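Local coordinates for protein alanine dehydrogenase/pyridine nucleotide transhydrogenase (PDB 3P2Y) that probably transfers hydride between NADH and NADP as the soluble alpha-1 part of a proton-pumping transhydrogenase, in a family shared with alanine dehydrogenase, at residues 112-117 with 131-136; 282-287 with 307-312; 33-38 with 328-333; 41-46 with 339-344; 290-295 with 321-326. All coordinates share one frame; numbering follows the deposited sequence. Where two conformers were deposited one is given.

Contact 1 (112-117 with 131-136); sequences LAPRTQ and AFAMES
The carboxylate of Glu135 spans two successive backbone amides of the facing loop and ties residues 112-117 to the end of strand 131-133. Its OE1 accepts from Leu112 N at 2.9 Å through the syn lone pair. OE2 takes the next amide, Ala113 N, at 2.8 Å, but from above the carboxylate plane, 42° out of it. Two N-H groups on neighbouring residues thus fix both the position and the rotation of one acid. The Glu135 chain is bent about CB-CG (chi2 97°), which carries the side chain past Pro114 at a slant, with Pro114 CD 3.6 Å from OE1.

The tight part lies beside this grip. Leu112 sends CD1 along the strand, 3.7 Å from Ala131 CB and 3.4 Å from the carbonyl oxygen of Phe132, while its CB rests 3.9 Å from Ala133 CB. Both alanines direct their methyl groups at the loop, whereas Phe132, between them, points the other way and packs on helices 336-354 and 367-372. Strand 130-133 is the last of the chain's parallel six-stranded sheet in the N-terminal domain, and the loop leads from its neighbour, strand 107-110, into helix 118-126: the contact closes the strand-helix-strand unit at the C-terminal ends of its strands.

On the more open side, the partly exposed Pro114 has few contacts. Its CD approaches Ala133 CB loosely, at 4.1 Å, and only its CG comes closer to the other segment, 3.4 Å from Ser136 OG.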
# COMPACT_ATOMS: atom_id res chain seq x y z
N LEU A 112 27.65 -7.15 5.73
CA LEU A 112 28.81 -6.47 6.29
C LEU A 112 29.35 -5.35 5.42
O LEU A 112 30.46 -4.88 5.67
CB LEU A 112 29.95 -7.46 6.63
CG LEU A 112 29.56 -8.58 7.60
CD1 LEU A 112 30.69 -9.62 7.79
CD2 LEU A 112 29.15 -8.01 8.95
N ALA A 113 28.61 -4.94 4.39
CA ALA A 113 28.95 -3.78 3.56
C ALA A 113 30.41 -3.77 3.06
O ALA A 113 31.13 -2.78 3.26
CB ALA A 113 28.62 -2.47 4.31
N PRO A 114 30.87 -4.88 2.44
CA PRO A 114 32.29 -4.98 2.09
C PRO A 114 32.77 -3.84 1.16
O PRO A 114 33.91 -3.40 1.27
CB PRO A 114 32.40 -6.37 1.41
CG PRO A 114 31.02 -6.70 0.97
CD PRO A 114 30.13 -6.09 2.03
N ARG A 115 31.89 -3.35 0.29
CA ARG A 115 32.28 -2.24 -0.59
C ARG A 115 32.31 -0.89 0.11
O ARG A 115 33.25 -0.12 -0.06
CB ARG A 115 31.33 -2.17 -1.79
CG ARG A 115 31.06 -3.51 -2.44
CD ARG A 115 32.01 -3.77 -3.56
NE ARG A 115 31.56 -4.88 -4.40
CZ ARG A 115 31.86 -5.00 -5.69
NH1 ARG A 115 32.58 -4.07 -6.31
NH2 ARG A 115 31.42 -6.06 -6.36
N THR A 116 31.29 -0.60 0.90
CA THR A 116 31.06 0.75 1.39
C THR A 116 31.63 0.97 2.80
O THR A 116 31.77 2.11 3.25
CB THR A 116 29.56 1.07 1.36
OG1 THR A 116 28.86 0.14 2.19
CG2 THR A 116 29.00 0.98 -0.08
N GLN A 117 31.95 -0.13 3.48
CA GLN A 117 32.55 -0.08 4.83
C GLN A 117 33.80 -0.99 4.92
O GLN A 117 33.83 -1.93 5.70
CB GLN A 117 31.51 -0.46 5.90
CG GLN A 117 30.37 0.53 6.03
CD GLN A 117 29.39 0.20 7.15
OE1 GLN A 117 28.17 0.13 6.93
NE2 GLN A 117 29.91 0.03 8.36
N ALA A 131 34.60 -13.42 9.77
CA ALA A 131 33.32 -12.77 9.41
C ALA A 131 32.97 -13.01 7.96
O ALA A 131 33.83 -12.91 7.07
CB ALA A 131 33.41 -11.27 9.66
N PHE A 132 31.69 -13.30 7.71
CA PHE A 132 31.23 -13.65 6.37
C PHE A 132 30.18 -12.65 5.98
O PHE A 132 29.20 -12.50 6.69
CB PHE A 132 30.65 -15.07 6.34
CG PHE A 132 31.66 -16.14 6.71
CD1 PHE A 132 32.43 -16.73 5.72
CD2 PHE A 132 31.88 -16.49 8.05
CE1 PHE A 132 33.39 -17.72 6.04
CE2 PHE A 132 32.85 -17.45 8.39
CZ PHE A 132 33.60 -18.06 7.37
N ALA A 133 30.40 -11.95 4.87
CA ALA A 133 29.46 -10.93 4.34
C ALA A 133 28.45 -11.60 3.41
O ALA A 133 28.82 -12.22 2.38
CB ALA A 133 30.23 -9.85 3.57
N MET A 134 27.17 -11.45 3.73
CA MET A 134 26.15 -12.07 2.89
C MET A 134 26.15 -11.45 1.48
O MET A 134 25.80 -12.12 0.51
CB MET A 134 24.77 -11.97 3.56
CG MET A 134 24.65 -12.81 4.87
SD MET A 134 24.98 -14.59 4.63
CE MET A 134 23.51 -15.06 3.65
N GLU A 135 26.57 -10.19 1.36
CA GLU A 135 26.66 -9.56 0.03
C GLU A 135 27.70 -10.24 -0.86
O GLU A 135 27.66 -10.08 -2.09
CB GLU A 135 27.05 -8.06 0.15
CG GLU A 135 26.14 -7.19 1.01
CD GLU A 135 26.67 -7.02 2.45
OE1 GLU A 135 27.26 -7.97 3.00
OE2 GLU A 135 26.43 -5.94 3.03
N SER A 136 28.65 -10.95 -0.24
CA SER A 136 29.79 -11.55 -0.94
C SER A 136 29.60 -13.04 -1.24
O SER A 136 30.53 -13.69 -1.76
CB SER A 136 31.10 -11.32 -0.18
OG SER A 136 31.39 -9.91 -0.13

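Contact 2 (282-287 with 307-312); sequences RLVTAA and GNCELT
A single beta bridge between Val284 and Cys309 joins the loop entering helix 286-290 to the loop that follows strand 297-300. Asn308 O accepts two consecutive amides, Leu283 N at 2.8 Å and Val284 N at 3.0 Å. In return Glu310 N donates to Val284 O at 3.0 Å. Beside the bridge, Val284 CG1 touches Cys309 SG at 3.7 Å.

These loops belong to the Rossmann-like C-terminal domain, where Leu283 also packs on Leu190 of strand 186-190. Asn308 OD1 is hydrogen-bonded to Thr271 OG1, and its ND2 to Pro281 O and Ala273 O. At the helix start Thr285 is the N-cap, its OG1 bonded to Ala288 N and Glu260. Glu310, extended along its whole length (chi1 176°, chi2 177°), brings OE1 to the first-turn amide Ala286 N at 2.8 Å, from above the carboxylate plane. Arg282 doubles back at chi2 and chi3 and lays a face of its guanidinium over Glu310 CA and CB. Its NH1 stays 4.1 Å from Glu310 OE1, with no N-H aimed at that oxygen; at most a charge attraction is likely, not a salt bridge.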
# COMPACT_ATOMS: atom_id res chain seq x y z
N ARG A 282 21.75 7.23 -13.20
CA ARG A 282 20.66 8.15 -13.49
C ARG A 282 19.79 7.64 -14.64
O ARG A 282 20.26 7.51 -15.77
CB ARG A 282 21.22 9.56 -13.79
CG ARG A 282 20.17 10.62 -14.06
CD ARG A 282 19.36 11.00 -12.79
NE ARG A 282 20.17 11.42 -11.64
CZ ARG A 282 20.81 12.60 -11.54
NH1 ARG A 282 20.77 13.49 -12.54
NH2 ARG A 282 21.50 12.87 -10.44
N LEU A 283 18.53 7.33 -14.36
CA LEU A 283 17.63 6.78 -15.38
C LEU A 283 16.42 7.67 -15.66
O LEU A 283 15.80 7.54 -16.73
CB LEU A 283 17.14 5.39 -14.95
CG LEU A 283 18.17 4.30 -14.66
CD1 LEU A 283 17.50 3.12 -13.96
CD2 LEU A 283 18.83 3.84 -15.95
N VAL A 284 16.06 8.51 -14.69
CA VAL A 284 14.88 9.37 -14.82
C VAL A 284 15.37 10.80 -14.61
O VAL A 284 15.63 11.22 -13.47
CB VAL A 284 13.79 9.00 -13.79
CG1 VAL A 284 12.58 9.97 -13.87
CG2 VAL A 284 13.32 7.52 -13.98
N THR A 285 15.49 11.53 -15.70
CA THR A 285 15.90 12.94 -15.63
C THR A 285 14.78 13.77 -15.04
O THR A 285 13.62 13.35 -15.00
CB THR A 285 16.18 13.50 -17.05
OG1 THR A 285 14.98 13.39 -17.83
CG2 THR A 285 17.32 12.74 -17.73
N ALA A 286 15.12 14.99 -14.62
CA ALA A 286 14.11 15.95 -14.20
C ALA A 286 13.01 16.13 -15.25
O ALA A 286 11.82 16.16 -14.90
CB ALA A 286 14.76 17.29 -13.85
N ALA A 287 13.39 16.26 -16.53
CA ALA A 287 12.43 16.44 -17.63
C ALA A 287 11.48 15.25 -17.79
O ALA A 287 10.28 15.43 -18.07
CB ALA A 287 13.15 16.70 -18.93
N GLY A 307 19.94 7.85 -5.80
CA GLY A 307 18.67 7.76 -6.55
C GLY A 307 18.85 7.65 -8.06
O GLY A 307 19.76 8.25 -8.63
N ASN A 308 17.96 6.89 -8.71
CA ASN A 308 17.93 6.80 -10.17
C ASN A 308 17.28 8.03 -10.76
O ASN A 308 17.39 8.26 -11.98
CB ASN A 308 17.14 5.57 -10.63
CG ASN A 308 17.71 4.25 -10.09
OD1 ASN A 308 16.99 3.45 -9.48
ND2 ASN A 308 19.01 4.03 -10.29
N CYS A 309 16.56 8.78 -9.92
CA CYS A 309 15.83 9.95 -10.38
C CYS A 309 16.52 11.20 -9.88
O CYS A 309 16.82 11.32 -8.70
CB CYS A 309 14.36 9.94 -9.92
SG CYS A 309 13.37 11.34 -10.51
N GLU A 310 16.75 12.13 -10.80
CA GLU A 310 17.39 13.41 -10.49
C GLU A 310 16.69 14.20 -9.36
O GLU A 310 17.33 14.93 -8.60
CB GLU A 310 17.48 14.23 -11.79
CG GLU A 310 18.04 15.65 -11.69
CD GLU A 310 18.15 16.34 -13.06
OE1 GLU A 310 17.77 15.74 -14.11
OE2 GLU A 310 18.62 17.50 -13.08
N LEU A 311 15.37 14.06 -9.26
CA LEU A 311 14.60 14.84 -8.30
C LEU A 311 14.39 14.10 -6.97
O LEU A 311 13.75 14.62 -6.06
CB LEU A 311 13.27 15.26 -8.92
CG LEU A 311 13.40 16.13 -10.18
CD1 LEU A 311 12.07 16.24 -10.90
CD2 LEU A 311 13.95 17.52 -9.81
N THR A 312 14.92 12.89 -6.87
CA THR A 312 14.75 12.09 -5.66
C THR A 312 15.34 12.74 -4.42
O THR A 312 16.49 13.22 -4.44
CB THR A 312 15.33 10.67 -5.86
OG1 THR A 312 14.42 9.96 -6.68
CG2 THR A 312 15.54 9.93 -4.53

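Contact 3 (33-38 with 328-333); sequences EGERRV and PLNLPA
Asn330 and Glu35 form the direct hydrogen bond between residues 33-38 and 328-333: ND2 donates to OE1 at 3.0 Å, within the amide plane but from above the carboxylate, 54° out of its plane. A water adds a second link, donating to Glu33 O and accepting from the same ND2. Asn330 OD1 accepts from Ala333 N, the donor lying above the amide plane, in an Asx motif that helps fix the amide facing Glu35.

A salt bridge and a backbone amide within residues 33-38 hold that carboxylate in place. Arg37 grips it side-on, NE to OE2 at 2.8 Å and NH2 to OE1 at 2.9 Å, while Arg37 N also donates to OE2 through the anti lone pair. Arg37 NH2 and Asn330 ND2 reach OE1 from opposite faces of the carboxylate plane. The bend of Glu35 at chi2 (57°) brings its acid back over its own loop to meet these donors.

Van der Waals contacts complete the interface. The Arg37 side chain runs alongside Pro332, whose CB lies over a guanidinium face, 3.5 Å from NH1. Ala333 CB touches both Glu35 OE2 at 3.5 Å and Gly34 O at 3.6 Å.

Four donors, two to each oxygen, fix the position and rotation of the Glu35 carboxylate; the N-terminal-domain loop is thereby pinned to the segment leading into helix 336-354.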
# COMPACT_ATOMS: atom_id res chain seq x y z
N GLU A 33 18.22 2.56 13.04
CA GLU A 33 16.94 3.26 13.02
C GLU A 33 16.06 2.71 11.89
O GLU A 33 16.53 2.56 10.74
CB GLU A 33 17.12 4.78 12.83
N GLY A 34 14.81 2.38 12.23
CA GLY A 34 13.81 1.95 11.26
C GLY A 34 13.86 0.46 10.97
O GLY A 34 12.99 -0.07 10.27
N GLU A 35 14.90 -0.22 11.46
CA GLU A 35 15.05 -1.64 11.12
C GLU A 35 14.03 -2.45 11.91
O GLU A 35 13.87 -2.22 13.13
CB GLU A 35 16.46 -2.15 11.44
CG GLU A 35 16.66 -3.63 11.00
CD GLU A 35 16.38 -3.81 9.50
OE1 GLU A 35 17.20 -3.34 8.69
OE2 GLU A 35 15.34 -4.38 9.12
N ARG A 36 13.34 -3.37 11.24
CA ARG A 36 12.40 -4.27 11.92
C ARG A 36 12.73 -5.75 11.72
O ARG A 36 12.08 -6.59 12.34
CB ARG A 36 10.96 -4.03 11.43
CG ARG A 36 10.46 -2.62 11.81
CD ARG A 36 9.07 -2.34 11.18
NE ARG A 36 8.06 -3.30 11.64
CZ ARG A 36 6.90 -3.55 11.04
NH1 ARG A 36 6.55 -2.91 9.92
NH2 ARG A 36 6.07 -4.44 11.57
N ARG A 37 13.69 -6.07 10.86
CA ARG A 37 14.04 -7.47 10.63
C ARG A 37 14.86 -7.99 11.81
O ARG A 37 15.41 -7.21 12.63
CB ARG A 37 14.84 -7.64 9.32
CG ARG A 37 14.00 -7.31 8.05
CD ARG A 37 14.88 -7.23 6.80
NE ARG A 37 15.78 -6.09 6.89
CZ ARG A 37 16.77 -5.84 6.03
NH1 ARG A 37 16.98 -6.68 5.01
NH2 ARG A 37 17.56 -4.77 6.21
N VAL A 38 14.93 -9.32 11.86
CA VAL A 38 15.74 -10.06 12.86
C VAL A 38 16.38 -11.24 12.11
O VAL A 38 15.78 -11.79 11.20
CB VAL A 38 14.80 -10.57 14.03
CG1 VAL A 38 13.68 -11.49 13.52
CG2 VAL A 38 15.63 -11.28 15.13
N PRO A 328 11.91 5.19 -0.77
CA PRO A 328 12.02 4.34 0.43
C PRO A 328 13.41 3.79 0.57
O PRO A 328 14.00 3.36 -0.42
CB PRO A 328 11.06 3.18 0.15
CG PRO A 328 10.92 3.14 -1.36
CD PRO A 328 11.04 4.61 -1.82
N LEU A 329 13.92 3.77 1.80
CA LEU A 329 15.30 3.30 2.02
C LEU A 329 15.41 1.89 2.59
O LEU A 329 16.50 1.28 2.53
CB LEU A 329 16.08 4.27 2.90
CG LEU A 329 16.22 5.65 2.24
CD1 LEU A 329 16.83 6.60 3.27
CD2 LEU A 329 17.08 5.63 0.91
N ASN A 330 14.32 1.36 3.15
CA ASN A 330 14.43 -0.00 3.69
C ASN A 330 13.12 -0.73 3.52
O ASN A 330 12.37 -0.91 4.49
CB ASN A 330 14.89 0.05 5.16
CG ASN A 330 15.29 -1.33 5.72
OD1 ASN A 330 15.11 -2.38 5.06
ND2 ASN A 330 15.81 -1.33 6.97
N LEU A 331 12.80 -1.08 2.27
CA LEU A 331 11.53 -1.78 2.05
C LEU A 331 11.43 -3.18 2.73
O LEU A 331 10.34 -3.55 3.18
CB LEU A 331 11.19 -1.85 0.56
CG LEU A 331 10.79 -0.48 -0.01
CD1 LEU A 331 10.62 -0.63 -1.54
CD2 LEU A 331 9.46 0.04 0.60
N PRO A 332 12.55 -3.94 2.82
CA PRO A 332 12.50 -5.21 3.55
C PRO A 332 11.98 -5.08 4.98
O PRO A 332 11.19 -5.92 5.44
CB PRO A 332 13.97 -5.68 3.52
CG PRO A 332 14.42 -5.22 2.14
CD PRO A 332 13.86 -3.76 2.17
N ALA A 333 12.38 -3.99 5.67
CA ALA A 333 11.94 -3.74 7.04
C ALA A 333 10.41 -3.50 7.11
O ALA A 333 9.80 -3.72 8.15
CB ALA A 333 12.70 -2.56 7.65
O HOH W 1 15.91 1.33 8.34

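Contact 4 (41-46 with 339-344); sequences VPKVVE and ASELYA
Ser340 opens the contact from residues 339-344 of helix 336-354: its CB meets Val41 CG1 at 3.5 Å. The serine hydroxyl turns elsewhere, bonded to Pro336 O one turn back and to Val38 N.

Glu341 follows, and both methyl groups of Val41 pack against it. CG1 lies 3.6 Å from Glu341 N, and CG2 packs 4.0 Å from Glu341 CB. With chi1 at -64°, Val41 sets CG1 opposite its own carbonyl carbon and CG2 between that carbon and the backbone N, a setting that turns both methyl groups to the helix. From here the glutamate extends fully, chi1 and chi2 both near 180°, toward Lys43. Its OE1 remains 4.3 Å from Lys43 NZ, too far for a salt bridge, but a water joins them, accepting from NZ and donating to OE1. This water-bridged charged pair lies beside the valine packing.

One turn past Ser340, Ala344 presents its methyl group to Val44 CG2 at 3.8 Å and to Val41 N at 3.9 Å. That amide is buried without a polar partner.

The short helical segments run roughly parallel, 27° apart with axes 9.7 Å from each other, the small side chains of Ser340 and Ala344 facing the valines. Helix 42-50 has helix 69-74 against Pro42 and Val45, whereas helix 336-354 has helix 148-167 against Ala339, Leu342 and Tyr343; Leu342 also packs on Gly180 of the second subunit.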
# COMPACT_ATOMS: atom_id res chain seq x y z
N VAL A 41 14.17 -16.17 12.61
CA VAL A 41 12.79 -16.17 13.08
C VAL A 41 12.55 -17.44 13.88
O VAL A 41 13.29 -18.43 13.70
CB VAL A 41 11.76 -16.11 11.89
CG1 VAL A 41 11.91 -14.77 11.13
CG2 VAL A 41 11.93 -17.31 10.95
N PRO A 42 11.52 -17.45 14.73
CA PRO A 42 11.29 -18.63 15.59
C PRO A 42 11.22 -19.97 14.85
O PRO A 42 11.78 -20.95 15.33
CB PRO A 42 9.96 -18.28 16.28
CG PRO A 42 10.05 -16.75 16.43
CD PRO A 42 10.55 -16.38 15.02
N LYS A 43 10.59 -20.03 13.67
CA LYS A 43 10.51 -21.30 12.92
C LYS A 43 11.87 -21.87 12.55
O LYS A 43 12.04 -23.10 12.52
CB LYS A 43 9.69 -21.17 11.61
CG LYS A 43 8.20 -20.96 11.80
CD LYS A 43 7.57 -20.67 10.42
CE LYS A 43 6.11 -20.23 10.56
NZ LYS A 43 5.44 -20.30 9.24
N VAL A 44 12.84 -20.99 12.29
CA VAL A 44 14.18 -21.41 11.91
C VAL A 44 14.97 -21.77 13.15
O VAL A 44 15.69 -22.77 13.19
CB VAL A 44 14.90 -20.30 11.04
CG1 VAL A 44 16.37 -20.64 10.77
CG2 VAL A 44 14.14 -20.13 9.69
N VAL A 45 14.81 -20.97 14.19
CA VAL A 45 15.38 -21.31 15.51
C VAL A 45 14.96 -22.73 15.93
O VAL A 45 15.79 -23.51 16.44
CB VAL A 45 14.99 -20.26 16.57
CG1 VAL A 45 15.44 -20.71 17.99
CG2 VAL A 45 15.63 -18.90 16.24
N GLU A 46 13.69 -23.06 15.72
CA GLU A 46 13.18 -24.39 16.10
C GLU A 46 13.99 -25.50 15.41
O GLU A 46 14.39 -26.50 16.06
CB GLU A 46 11.68 -24.49 15.77
CG GLU A 46 10.98 -25.77 16.28
CD GLU A 46 9.45 -25.68 16.26
OE1 GLU A 46 8.88 -24.60 15.96
OE2 GLU A 46 8.79 -26.71 16.57
N ALA A 339 10.50 -11.08 5.23
CA ALA A 339 11.89 -10.68 4.92
C ALA A 339 12.85 -11.42 5.86
O ALA A 339 13.87 -11.98 5.41
CB ALA A 339 12.07 -9.13 5.03
N SER A 340 12.53 -11.47 7.16
CA SER A 340 13.44 -12.14 8.11
C SER A 340 13.47 -13.63 7.93
O SER A 340 14.50 -14.25 8.15
CB SER A 340 13.07 -11.85 9.57
OG SER A 340 13.09 -10.45 9.79
N GLU A 341 12.33 -14.23 7.60
CA GLU A 341 12.30 -15.70 7.44
C GLU A 341 13.16 -16.13 6.27
O GLU A 341 13.93 -17.08 6.39
CB GLU A 341 10.87 -16.20 7.27
CG GLU A 341 10.76 -17.72 7.11
CD GLU A 341 9.31 -18.15 6.89
OE1 GLU A 341 8.43 -17.64 7.60
OE2 GLU A 341 9.05 -19.00 6.00
N LEU A 342 13.02 -15.45 5.14
CA LEU A 342 13.83 -15.78 3.96
C LEU A 342 15.32 -15.57 4.25
O LEU A 342 16.14 -16.43 3.91
CB LEU A 342 13.39 -14.95 2.77
CG LEU A 342 11.95 -15.29 2.32
CD1 LEU A 342 11.56 -14.31 1.23
CD2 LEU A 342 11.81 -16.72 1.84
N TYR A 343 15.63 -14.42 4.87
CA TYR A 343 17.00 -14.08 5.28
C TYR A 343 17.56 -15.13 6.24
O TYR A 343 18.73 -15.55 6.12
CB TYR A 343 17.04 -12.69 5.96
CG TYR A 343 18.44 -12.27 6.33
CD1 TYR A 343 18.88 -12.36 7.66
CD2 TYR A 343 19.33 -11.77 5.36
CE1 TYR A 343 20.21 -11.97 8.01
CE2 TYR A 343 20.64 -11.41 5.69
CZ TYR A 343 21.06 -11.50 7.02
OH TYR A 343 22.31 -11.09 7.37
N ALA A 344 16.74 -15.55 7.20
CA ALA A 344 17.16 -16.59 8.15
C ALA A 344 17.53 -17.89 7.46
O ALA A 344 18.51 -18.54 7.83
CB ALA A 344 16.00 -16.83 9.19
O HOH W 2 5.68 -17.46 8.23

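Contact 5 (290-295 with 321-326); sequences TGMQPG and HGVTIT
Val323, at the start of strand 323-326, reaches residues 290-295 through one branch of its side chain. From CB, the CG1 arm stands anti to the backbone N (chi1 178°), and this setting swings CG2 toward the loop. There CG2 meets Met292 O at 3.6 Å, Met292 CB at 3.9 Å and Gln293 O at 3.9 Å; a single methyl group thus fits against two successive carbonyl oxygens and the root of the methionine side chain.

Immediately before it, Gly322 supplies the direct backbone link. Its O accepts from Gly295 N at 2.7 Å in an almost straight bond, 172° at the hydrogen. The same oxygen receives a CA-H contact from Pro294 at 3.5 Å. Gly322 and Gly295 both have positive phi, a backbone shape that favours glycine, and the ring of Pro294, at CB, lies close to the side of Gly322 where a side chain would start.

Waters extend the join at both ends: one lies within hydrogen-bonding distance of Met292 O and His321 O, and another donates to Gly295 O while accepting from Thr324 OG1. Thr290 CG2 approaches His321 CG loosely, at 4.2 Å, a contact left uncertain by a second conformer of the histidine.

The loop connects helix 286-290 with strand 297-300, which runs parallel to strand 323-326 in the mixed sheet of the C-terminal domain; antiparallel strand 317-320 flanks 323-326 on its other side. Helix 148-167 packs on Thr324 and Thr326, and Leu66 of the second subunit touches Pro294 and Thr324.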
# COMPACT_ATOMS: atom_id res chain seq x y z
N THR A 290 8.99 15.34 -14.89
CA THR A 290 8.13 16.50 -15.07
C THR A 290 7.11 16.30 -16.19
O THR A 290 6.00 16.87 -16.14
CB THR A 290 9.01 17.76 -15.38
OG1 THR A 290 9.89 17.96 -14.28
CG2 THR A 290 8.19 19.00 -15.59
N GLY A 291 7.49 15.51 -17.19
CA GLY A 291 6.64 15.21 -18.35
C GLY A 291 5.56 14.16 -18.07
O GLY A 291 4.68 13.96 -18.91
N MET A 292 5.64 13.48 -16.92
CA MET A 292 4.59 12.52 -16.54
C MET A 292 3.29 13.25 -16.17
O MET A 292 3.29 14.44 -15.80
CB MET A 292 5.07 11.64 -15.37
CG MET A 292 6.28 10.76 -15.74
SD MET A 292 7.12 9.98 -14.33
CE MET A 292 5.83 8.89 -13.71
N GLN A 293 2.17 12.55 -16.31
CA GLN A 293 0.87 13.15 -16.01
C GLN A 293 0.75 13.41 -14.52
O GLN A 293 1.30 12.67 -13.71
CB GLN A 293 -0.27 12.24 -16.48
CG GLN A 293 -0.45 12.23 -18.01
CD GLN A 293 -0.79 13.61 -18.59
OE1 GLN A 293 -1.74 14.26 -18.16
NE2 GLN A 293 0.00 14.05 -19.56
N PRO A 294 -0.01 14.46 -14.14
CA PRO A 294 -0.26 14.69 -12.71
C PRO A 294 -0.78 13.43 -12.03
O PRO A 294 -1.56 12.70 -12.63
CB PRO A 294 -1.38 15.76 -12.73
CG PRO A 294 -1.10 16.54 -13.99
CD PRO A 294 -0.65 15.48 -15.00
N GLY A 295 -0.34 13.20 -10.78
CA GLY A 295 -0.78 12.04 -10.00
C GLY A 295 -0.02 10.75 -10.29
O GLY A 295 -0.22 9.72 -9.60
N HIS A 321 5.80 19.28 -9.80
CA HIS A 321 4.88 19.53 -10.92
C HIS A 321 3.78 18.45 -10.99
O HIS A 321 3.48 17.89 -12.05
CB HIS A 321 5.67 19.68 -12.22
CG HIS A 321 6.51 20.92 -12.26
ND1 HIS A 321 7.84 20.93 -11.87
CD2 HIS A 321 6.21 22.19 -12.59
CE1 HIS A 321 8.32 22.15 -11.98
NE2 HIS A 321 7.35 22.94 -12.42
N GLY A 322 3.18 18.18 -9.84
CA GLY A 322 2.06 17.21 -9.74
C GLY A 322 2.47 15.75 -9.81
O GLY A 322 1.60 14.87 -9.79
N VAL A 323 3.77 15.48 -9.86
CA VAL A 323 4.28 14.08 -9.95
C VAL A 323 4.91 13.69 -8.63
O VAL A 323 5.78 14.40 -8.09
CB VAL A 323 5.29 13.91 -11.13
CG1 VAL A 323 5.84 12.48 -11.18
CG2 VAL A 323 4.62 14.26 -12.47
N THR A 324 4.49 12.54 -8.08
CA THR A 324 4.97 12.15 -6.74
C THR A 324 6.28 11.37 -6.93
O THR A 324 6.34 10.45 -7.74
CB THR A 324 3.93 11.27 -6.01
OG1 THR A 324 2.71 12.01 -5.82
CG2 THR A 324 4.44 10.77 -4.63
N ILE A 325 7.33 11.77 -6.22
CA ILE A 325 8.62 11.09 -6.27
C ILE A 325 8.93 10.55 -4.88
O ILE A 325 9.08 11.34 -3.94
CB ILE A 325 9.74 12.06 -6.70
CG1 ILE A 325 9.24 12.95 -7.86
CG2 ILE A 325 11.01 11.28 -7.06
CD1 ILE A 325 9.03 12.18 -9.16
N THR A 326 9.02 9.23 -4.73
CA THR A 326 9.21 8.66 -3.39
C THR A 326 10.47 7.81 -3.34
O THR A 326 10.80 7.15 -4.33
CB THR A 326 7.97 7.88 -2.92
OG1 THR A 326 8.12 7.49 -1.54
CG2 THR A 326 7.72 6.60 -3.82
O HOH W 3 2.35 16.72 -14.27
O HOH W 4 0.45 10.58 -6.78

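How the contacts relate
Contacts 3 and 4 join the N-terminal part of the chain to residues some 290 positions later, and the other three are nested in the long loops they close. Contact 1 lies at the six-stranded parallel sheet; contacts 2 and 5, their centres 12 Å apart with crossing segments, both lie in the C-terminal domain, contact 5 on its mixed sheet and contact 2 in loops beside it. Contact 3 lies nearest the chain's centre, its own centre about 16 Å from that of contact 4, which it touches. Contact 1 touches contact 4 through Met134 and Tyr343. Helix 336-354, after strand 323-326, thus carries the chain back from the C-terminal domain to the N-terminal one.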